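Local coordinates for malonyl CoA-acyl carrier protein transacylase (PDB 4RR5), which catalyses transfer of the malonyl group from malonyl-CoA to holo-acyl carrier protein, a step that supplies fatty acid biosynthesis, at residues N226-R229 with L230-K233. Numbering follows the deposited sequence.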
loop_
_atom_site.group_PDB
_atom_site.type_symbol
_atom_site.label_atom_id
_atom_site.label_comp_id
_atom_site.label_asym_id
_atom_site.label_seq_id
_atom_site.Cartn_x
_atom_site.Cartn_y
_atom_site.Cartn_z
ATOM N N ASN A 226 4.841 1.160 -18.954
ATOM C CA ASN A 226 5.473 -0.041 -19.481
ATOM C C ASN A 226 5.362 -1.230 -18.507
ATOM O O ASN A 226 5.766 -1.143 -17.337
ATOM C CB ASN A 226 6.941 0.240 -19.822
ATOM C CG ASN A 226 7.643 -0.975 -20.380
ATOM O OD1 ASN A 226 8.450 -1.618 -19.701
ATOM N ND2 ASN A 226 7.327 -1.311 -21.625
ATOM N N GLY A 227 4.804 -2.333 -19.001
ATOM C CA GLY A 227 4.548 -3.496 -18.177
ATOM C C GLY A 227 5.802 -4.041 -17.533
ATOM O O GLY A 227 5.790 -4.494 -16.390
ATOM N N ASP A 228 6.905 -3.982 -18.259
ATOM C CA ASP A 228 8.125 -4.625 -17.791
ATOM C C ASP A 228 8.896 -3.753 -16.804
ATOM O O ASP A 228 9.534 -4.259 -15.880
ATOM C CB ASP A 228 9.000 -5.005 -18.984
ATOM C CG ASP A 228 8.483 -6.227 -19.701
ATOM O OD1 ASP A 228 7.971 -7.146 -19.024
ATOM O OD2 ASP A 228 8.559 -6.254 -20.945
ATOM N N ARG A 229 8.834 -2.445 -17.000
ATOM C CA ARG A 229 9.450 -1.543 -16.050
ATOM C C ARG A 229 8.675 -1.627 -14.724
ATOM O O ARG A 229 9.283 -1.638 -13.646
ATOM C CB ARG A 229 9.487 -0.115 -16.595
ATOM C CG ARG A 229 10.098 0.918 -15.629
ATOM C CD ARG A 229 11.567 0.621 -15.232
ATOM N NE ARG A 229 12.083 1.678 -14.361
ATOM C CZ ARG A 229 12.633 1.482 -13.164
ATOM N NH1 ARG A 229 12.780 0.258 -12.675
ATOM N NH2 ARG A 229 13.043 2.520 -12.452
ATOM N N LEU A 230 7.343 -1.716 -14.813
ATOM C CA LEU A 230 6.481 -1.825 -13.627
ATOM C C LEU A 230 6.739 -3.106 -12.822
ATOM O O LEU A 230 6.817 -3.060 -11.597
ATOM C CB LEU A 230 5.010 -1.748 -14.023
ATOM C CG LEU A 230 4.491 -0.369 -14.417
ATOM C CD1 LEU A 230 3.007 -0.449 -14.657
ATOM C CD2 LEU A 230 4.785 0.668 -13.364
ATOM N N LYS A 231 6.877 -4.236 -13.507
ATOM C CA LYS A 231 7.274 -5.476 -12.849
ATOM C C LYS A 231 8.628 -5.328 -12.154
ATOM O O LYS A 231 8.812 -5.752 -11.001
ATOM C CB LYS A 231 7.342 -6.637 -13.841
ATOM C CG LYS A 231 7.447 -7.984 -13.142
ATOM C CD LYS A 231 7.890 -9.111 -14.065
ATOM C CE LYS A 231 6.962 -9.269 -15.256
ATOM N NZ LYS A 231 7.049 -10.655 -15.802
ATOM N N GLU A 232 9.571 -4.717 -12.862
ATOM C CA GLU A 232 10.899 -4.462 -12.316
ATOM C C GLU A 232 10.786 -3.633 -11.040
ATOM O O GLU A 232 11.328 -4.004 -10.015
ATOM C CB GLU A 232 11.784 -3.750 -13.344
ATOM C CG GLU A 232 13.270 -3.678 -12.972
ATOM C CD GLU A 232 14.014 -2.536 -13.672
ATOM O OE1 GLU A 232 13.594 -2.098 -14.772
ATOM O OE2 GLU A 232 15.019 -2.061 -13.100
ATOM N N LYS A 233 10.069 -2.523 -11.100
ATOM C CA LYS A 233 9.855 -1.706 -9.915
ATOM C C LYS A 233 9.132 -2.480 -8.788
ATOM O O LYS A 233 9.407 -2.280 -7.603
ATOM C CB LYS A 233 9.053 -0.459 -10.274
ATOM C CG LYS A 233 9.653 0.413 -11.363
ATOM C CD LYS A 233 8.836 1.681 -11.473
ATOM C CE LYS A 233 9.340 2.643 -12.514
ATOM N NZ LYS A 233 8.827 3.993 -12.164
#
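R229 and E232 both set CG anti to the backbone N (chi1 179° and -169°), and a bend at chi2 of R229 turns its guanidinium along the helix toward the E232 carboxylate and the chain of K233. A salt bridge joins R229 NH1 to E232 OE2 at 3.3 Å, and OE1 of E232 lies just as near the same nitrogen. One nitrogen thus faces both oxygens and the two planes stand 40° apart, unlike a coplanar pairing of two nitrogens with two oxygens. K233, extended beyond CG, crosses R229 at about a right angle and lays its methylene chain over one guanidinium face, CE standing 3.3 Å above the plane and offset toward the rim. Its NZ continues to the carbonyl oxygen of D220, while R229 NH2 makes a salt bridge with the D220 carboxylate. With the guanidinium gone, as with an alanine here, the carboxylates of E232 and D220 would probably lose the cation they share, and one side of the K233 methylenes would be uncovered.

Beneath these side chains runs the first turn of helix 227-235. N226 is its N-cap: OD1 accepts from R229 N at 2.9 Å and, weakly, from D228 N. Regular i to i+4 bonds then follow, from L230 N to N226 O at 3.0 Å through K233 N to R229 O at 2.8 Å. On the buried side, L230 packs against V215 and T224, setting the helix on strands 215-217 and 223-224. R229 NH2 and K233 NZ are 4.5 Å apart, and D220 receives them through different oxygens; its carboxylate and backbone carbonyl, with E232, probably balance the two positive groups held side by side.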